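Local coordinates for 3-dehydroquinate dehydratase (Zymomonas mobilis subsp. mobilis, PDB 6SMF), which probably catalyses the trans-dehydration of 3-dehydroquinate to 3-dehydroshikimate through an enolate intermediate, a step of chorismate biosynthesis, at residues T9-N14 with V73-V78; E35-K40 with F134-Y139. All blocks are in the same frame, centred on the assembly; numbering follows the deposited sequence.

Contact 1: residues T9-N14 with V73-V78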
loop_
_atom_site.group_PDB
_atom_site.type_symbol
_atom_site.label_atom_id
_atom_site.label_comp_id
_atom_site.label_asym_id
_atom_site.label_seq_id
_atom_site.Cartn_x
_atom_site.Cartn_y
_atom_site.Cartn_z
ATOM N N THR A 9 -36.501 -13.048 -23.771
ATOM C CA THR A 9 -35.785 -14.077 -22.978
ATOM C C THR A 9 -34.765 -13.377 -22.056
ATOM O O THR A 9 -34.103 -12.404 -22.469
ATOM C CB THR A 9 -35.261 -15.212 -23.872
ATOM O OG1 THR A 9 -33.870 -14.970 -24.095
ATOM C CG2 THR A 9 -36.034 -15.389 -25.168
ATOM N N ILE A 10 -34.697 -13.801 -20.799
ATOM C CA ILE A 10 -33.739 -13.236 -19.808
ATOM C C ILE A 10 -32.861 -14.370 -19.296
ATOM O O ILE A 10 -33.402 -15.258 -18.624
ATOM C CB ILE A 10 -34.490 -12.525 -18.677
ATOM C CG1 ILE A 10 -35.150 -11.232 -19.145
ATOM C CG2 ILE A 10 -33.570 -12.248 -17.520
ATOM C CD1 ILE A 10 -36.177 -10.720 -18.152
ATOM N N PHE A 11 -31.569 -14.336 -19.613
ATOM C CA PHE A 11 -30.551 -15.261 -19.070
ATOM C C PHE A 11 -30.346 -14.951 -17.577
ATOM O O PHE A 11 -30.307 -13.765 -17.144
ATOM C CB PHE A 11 -29.247 -15.118 -19.848
ATOM C CG PHE A 11 -29.222 -15.862 -21.156
ATOM C CD1 PHE A 11 -30.181 -15.630 -22.116
ATOM C CD2 PHE A 11 -28.225 -16.793 -21.427
ATOM C CE1 PHE A 11 -30.168 -16.341 -23.304
ATOM C CE2 PHE A 11 -28.187 -17.466 -22.636
ATOM C CZ PHE A 11 -29.180 -17.262 -23.551
ATOM N N ILE A 12 -30.282 -16.017 -16.787
ATOM C CA ILE A 12 -29.955 -15.961 -15.343
ATOM C C ILE A 12 -28.803 -16.933 -15.155
ATOM O O ILE A 12 -29.027 -18.152 -15.338
ATOM C CB ILE A 12 -31.172 -16.317 -14.493
ATOM C CG1 ILE A 12 -32.372 -15.427 -14.836
ATOM C CG2 ILE A 12 -30.812 -16.260 -13.019
ATOM C CD1 ILE A 12 -33.608 -15.686 -13.987
ATOM N N LEU A 13 -27.622 -16.390 -14.873
ATOM C CA LEU A 13 -26.358 -17.145 -14.904
ATOM C C LEU A 13 -25.770 -17.199 -13.495
ATOM O O LEU A 13 -25.549 -16.137 -12.908
ATOM C CB LEU A 13 -25.417 -16.460 -15.892
ATOM C CG LEU A 13 -25.914 -16.348 -17.325
ATOM C CD1 LEU A 13 -24.897 -15.607 -18.191
ATOM C CD2 LEU A 13 -26.202 -17.717 -17.903
ATOM N N ASN A 14 -25.528 -18.413 -13.009
ATOM C CA ASN A 14 -25.016 -18.698 -11.650
ATOM C C ASN A 14 -23.604 -19.274 -11.778
ATOM O O ASN A 14 -23.375 -20.187 -12.586
ATOM C CB ASN A 14 -25.997 -19.560 -10.849
ATOM C CG ASN A 14 -27.289 -18.825 -10.530
ATOM O OD1 ASN A 14 -27.259 -17.790 -9.880
ATOM N ND2 ASN A 14 -28.426 -19.318 -11.006
ATOM N N VAL A 73 -28.361 -13.870 -29.268
ATOM C CA VAL A 73 -29.761 -14.374 -29.212
ATOM C C VAL A 73 -30.679 -13.172 -28.941
ATOM O O VAL A 73 -31.894 -13.368 -28.773
ATOM C CB VAL A 73 -29.772 -15.478 -28.133
ATOM C CG1 VAL A 73 -30.962 -15.420 -27.187
ATOM C CG2 VAL A 73 -29.590 -16.858 -28.769
ATOM N N LYS A 74 -30.089 -11.968 -28.911
ATOM C CA LYS A 74 -30.735 -10.660 -28.614
ATOM C C LYS A 74 -31.587 -10.750 -27.343
ATOM O O LYS A 74 -32.673 -10.132 -27.306
ATOM C CB LYS A 74 -31.558 -10.211 -29.814
ATOM C CG LYS A 74 -30.838 -10.344 -31.150
ATOM C CD LYS A 74 -30.307 -9.059 -31.745
ATOM C CE LYS A 74 -30.670 -9.020 -33.213
ATOM N NZ LYS A 74 -30.499 -7.663 -33.774
ATOM N N ALA A 75 -31.104 -11.466 -26.325
ATOM C CA ALA A 75 -31.746 -11.522 -24.987
ATOM C C ALA A 75 -31.981 -10.098 -24.476
ATOM O O ALA A 75 -31.196 -9.174 -24.826
ATOM C CB ALA A 75 -30.899 -12.305 -24.019
ATOM N N LYS A 76 -33.021 -9.933 -23.666
ATOM C CA LYS A 76 -33.452 -8.609 -23.155
ATOM C C LYS A 76 -32.525 -8.166 -22.019
ATOM O O LYS A 76 -32.321 -6.940 -21.883
ATOM C CB LYS A 76 -34.873 -8.656 -22.603
ATOM C CG LYS A 76 -35.382 -7.280 -22.219
ATOM C CD LYS A 76 -36.775 -7.256 -21.720
ATOM C CE LYS A 76 -37.595 -6.089 -22.254
ATOM N NZ LYS A 76 -37.286 -4.849 -21.515
ATOM N N ALA A 77 -32.056 -9.128 -21.216
ATOM C CA ALA A 77 -31.219 -8.884 -20.005
ATOM C C ALA A 77 -30.476 -10.149 -19.560
ATOM O O ALA A 77 -30.832 -11.261 -20.004
ATOM C CB ALA A 77 -32.079 -8.364 -18.888
ATOM N N VAL A 78 -29.416 -9.968 -18.771
ATOM C CA VAL A 78 -28.718 -11.054 -18.019
ATOM C C VAL A 78 -28.741 -10.691 -16.537
ATOM O O VAL A 78 -28.399 -9.559 -16.160
ATOM C CB VAL A 78 -27.274 -11.280 -18.476
ATOM C CG1 VAL A 78 -26.578 -12.346 -17.643
ATOM C CG2 VAL A 78 -27.220 -11.639 -19.944
#
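Thr9 and Phe11 meet Lys76 and Ala77 through two backbone hydrogen bonds. Lys76 N donates a hydrogen bond to Thr9 O at 3.0 Å. The bond is straight, 163° at the hydrogen, and the donor lies nearly on the line of the carbonyl. Phe11 N bonds to Ala77 O at 3.2 Å, but the angle of 132° makes this bond weak. Two CA-H...O contacts supplement them. Ile10 CA approaches Ala77 O, and Val78 CA comes within 3.3 Å of Phe11 O.

The pairing is parallel, with Phe11 opposite Val78. It joins strand 9-14 to the start of strand 77-81, next to each other in the parallel sheet of the flavodoxin-like fold of type II dehydroquinases. Between them in sequence come helices 26-29 and 34-48, strand 51-56 and helix 60-72. Val73 and Lys74 follow that last helix directly, and Lys74 has positive phi in a Schellman motif.

Apolar side chains pack on both faces of the sheet. On one face, the Phe11 ring reaches back toward the turn, its CG beside the backbone N. Its CD1 meets Ala75 CB at 3.9 Å, and CE1 meets Val73 CG1 at 4.1 Å. Both methyls approach the ring obliquely. Farther along, Val78 uses its two branches separately. CG2 touches Phe11 CB, while CG1 lies anti to the backbone N (chi1 177°) and meets Leu13 CD1 at 3.7 Å. Ala70 and Leu67 of helix 60-72 also pack against this face.

On the other face, Ile10 CG1 lies 4.2 Å from Ala77 CB. Ala146 of helix 136-147 touches both side chains. The Lys76 chain leads away from the strand, and its NZ bonds to Leu149 O.

Contact 2: residues E35-K40 with F134-Y139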
loop_
_atom_site.group_PDB
_atom_site.type_symbol
_atom_site.label_atom_id
_atom_site.label_comp_id
_atom_site.label_asym_id
_atom_site.label_seq_id
_atom_site.Cartn_x
_atom_site.Cartn_y
_atom_site.Cartn_z
ATOM N N GLU A 35 -32.237 -25.165 -7.296
ATOM C CA GLU A 35 -33.449 -25.627 -8.042
ATOM C C GLU A 35 -34.694 -24.874 -7.530
ATOM O O GLU A 35 -35.455 -24.305 -8.358
ATOM C CB GLU A 35 -33.692 -27.141 -7.916
ATOM C CG GLU A 35 -32.996 -28.001 -8.964
ATOM C CD GLU A 35 -33.529 -27.925 -10.397
ATOM O OE1 GLU A 35 -34.545 -28.639 -10.683
ATOM O OE2 GLU A 35 -32.914 -27.153 -11.231
ATOM N N ASP A 36 -34.886 -24.851 -6.212
ATOM C CA ASP A 36 -36.018 -24.150 -5.546
ATOM C C ASP A 36 -36.094 -22.718 -6.090
ATOM O O ASP A 36 -37.189 -22.242 -6.385
ATOM C CB ASP A 36 -35.891 -24.133 -4.018
ATOM C CG ASP A 36 -36.127 -25.455 -3.312
ATOM O OD1 ASP A 36 -36.836 -26.355 -3.875
ATOM O OD2 ASP A 36 -35.618 -25.556 -2.187
ATOM N N ILE A 37 -34.955 -22.060 -6.242
ATOM C CA ILE A 37 -34.873 -20.646 -6.702
ATOM C C ILE A 37 -35.245 -20.582 -8.192
ATOM O O ILE A 37 -36.009 -19.654 -8.568
ATOM C CB ILE A 37 -33.480 -20.074 -6.368
ATOM C CG1 ILE A 37 -33.395 -19.781 -4.872
ATOM C CG2 ILE A 37 -33.156 -18.849 -7.199
ATOM C CD1 ILE A 37 -32.042 -19.321 -4.403
ATOM N N ALA A 38 -34.726 -21.526 -8.992
ATOM C CA ALA A 38 -35.071 -21.724 -10.419
ATOM C C ALA A 38 -36.592 -21.885 -10.557
ATOM O O ALA A 38 -37.190 -21.277 -11.483
ATOM C CB ALA A 38 -34.326 -22.911 -10.983
ATOM N N ASN A 39 -37.208 -22.673 -9.677
ATOM C CA ASN A 39 -38.670 -22.941 -9.710
ATOM C C ASN A 39 -39.409 -21.642 -9.383
ATOM O O ASN A 39 -40.315 -21.275 -10.155
ATOM C CB ASN A 39 -39.045 -24.127 -8.809
ATOM C CG ASN A 39 -38.471 -25.474 -9.336
ATOM O OD1 ASN A 39 -37.939 -25.591 -10.477
ATOM N ND2 ASN A 39 -38.594 -26.515 -8.518
ATOM N N LYS A 40 -38.992 -20.934 -8.317
ATOM C CA LYS A 40 -39.600 -19.630 -7.919
ATOM C C LYS A 40 -39.625 -18.717 -9.152
ATOM O O LYS A 40 -40.723 -18.136 -9.439
ATOM C CB LYS A 40 -38.828 -18.963 -6.780
ATOM C CG LYS A 40 -39.394 -19.051 -5.365
ATOM C CD LYS A 40 -38.462 -18.284 -4.355
ATOM C CE LYS A 40 -39.162 -17.479 -3.264
ATOM N NZ LYS A 40 -40.334 -18.218 -2.724
ATOM N N PHE A 134 -30.588 -10.298 -0.223
ATOM C CA PHE A 134 -32.016 -10.628 0.036
ATOM C C PHE A 134 -32.270 -12.130 -0.181
ATOM O O PHE A 134 -33.438 -12.512 -0.348
ATOM C CB PHE A 134 -32.938 -9.777 -0.851
ATOM C CG PHE A 134 -32.730 -8.291 -0.718
ATOM C CD1 PHE A 134 -33.319 -7.579 0.315
ATOM C CD2 PHE A 134 -31.880 -7.609 -1.591
ATOM C CE1 PHE A 134 -33.083 -6.215 0.452
ATOM C CE2 PHE A 134 -31.681 -6.241 -1.472
ATOM C CZ PHE A 134 -32.284 -5.552 -0.452
ATOM N N GLY A 135 -31.229 -12.958 -0.158
ATOM C CA GLY A 135 -31.291 -14.373 -0.557
ATOM C C GLY A 135 -31.932 -14.511 -1.927
ATOM O O GLY A 135 -31.522 -13.770 -2.863
ATOM N N ALA A 136 -32.917 -15.406 -2.049
ATOM C CA ALA A 136 -33.648 -15.689 -3.304
ATOM C C ALA A 136 -34.362 -14.424 -3.815
ATOM O O ALA A 136 -34.428 -14.231 -5.032
ATOM C CB ALA A 136 -34.636 -16.793 -3.055
ATOM N N GLU A 137 -34.881 -13.604 -2.891
ATOM C CA GLU A 137 -35.543 -12.308 -3.210
ATOM C C GLU A 137 -34.590 -11.426 -4.031
ATOM O O GLU A 137 -35.136 -10.631 -4.788
ATOM C CB GLU A 137 -36.082 -11.603 -1.952
ATOM C CG GLU A 137 -37.369 -12.210 -1.395
ATOM C CD GLU A 137 -38.456 -12.611 -2.421
ATOM O OE1 GLU A 137 -38.843 -11.740 -3.282
ATOM O OE2 GLU A 137 -38.901 -13.816 -2.413
ATOM N N SER A 138 -33.257 -11.545 -3.899
ATOM C CA SER A 138 -32.275 -10.813 -4.743
ATOM C C SER A 138 -32.564 -11.111 -6.230
ATOM O O SER A 138 -32.644 -10.180 -7.038
ATOM C CB SER A 138 -30.813 -11.096 -4.381
ATOM O OG SER A 138 -30.448 -10.540 -3.112
ATOM N N TYR A 139 -32.734 -12.371 -6.578
ATOM C CA TYR A 139 -33.090 -12.805 -7.953
ATOM C C TYR A 139 -34.483 -12.279 -8.345
ATOM O O TYR A 139 -34.631 -11.745 -9.467
ATOM C CB TYR A 139 -33.041 -14.335 -8.065
ATOM C CG TYR A 139 -31.647 -14.913 -7.988
ATOM C CD1 TYR A 139 -31.077 -15.240 -6.764
ATOM C CD2 TYR A 139 -30.914 -15.173 -9.140
ATOM C CE1 TYR A 139 -29.823 -15.807 -6.686
ATOM C CE2 TYR A 139 -29.657 -15.746 -9.068
ATOM C CZ TYR A 139 -29.110 -16.044 -7.839
ATOM O OH TYR A 139 -27.862 -16.579 -7.753
#
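Ile37 packs against Ala136 and Tyr139 in a small, partly buried helix-to-helix contact without hydrogen bonds between the segments. It joins the early part of helix 34-48 to the first turn of helix 136-147. Ala136 CB points at Ile37 and meets CG1 at 3.7 Å and CD1 at 3.9 Å. The other branch of Ile37 serves the tyrosine. Its CG2 is anti to the backbone N and sits over one face of the Tyr139 ring, offset toward the rim, 4.2 Å from CD1. The two side chains cross at about a right angle.

In this flavodoxin-like α/β fold both helices lie on the same side of the parallel sheet. Gly135 precedes the second helix with positive phi, in the turn after strand 129-132. The turn is held by a bond of 2.9 Å from Phe134 N to Ser138 OG. Ser138 OG also bonds to His107 O, the backbone oxygen of the predicted proton donor.

At the exposed margin, Lys40 extends over Ala136 CB, which its CD approaches to 4.3 Å. The bend at chi3 brings CE to 3.8 Å from Glu137 OE2. The charged atoms are not in contact: Lys40 NZ stays 4.6 Å from Glu137 OE2. Any attraction between these opposite charges is therefore probably modest. The other carboxylate oxygen, Glu137 OE1, bonds to Ser140 OG.

Tyr139 OH bonds to Asn14 OD1 and to ND2 of Asn81, a predicted substrate-binding residue. A citrate anion, probably from the crystallisation liquor, lies about 5 Å from the Tyr139 side chain (nearest atoms).

How the contacts relate
Contacts 1 and 2 have centres about 16 Å apart within one flavodoxin-like domain. Contact 1 pairs strands inside the sheet. Contact 2 joins two helices packed on one side of it. Their segments alternate along the chain: 9-14, 35-40, 73-78, then 134-139. Tyr139 reaches from contact 2 to Ile12 and Asn14 of strand 9-14, and its CD2 packs on Ile12 CG2 at 4.0 Å. It meets the strand toward its C-terminal end, where Asn81 closes strand 77-81. The rest of helix 136-147 runs back along the strand to Ile10. Tyr139 thus borders the predicted substrate site, while the backbone pairing of contact 1 lies toward the opposite end of the strands.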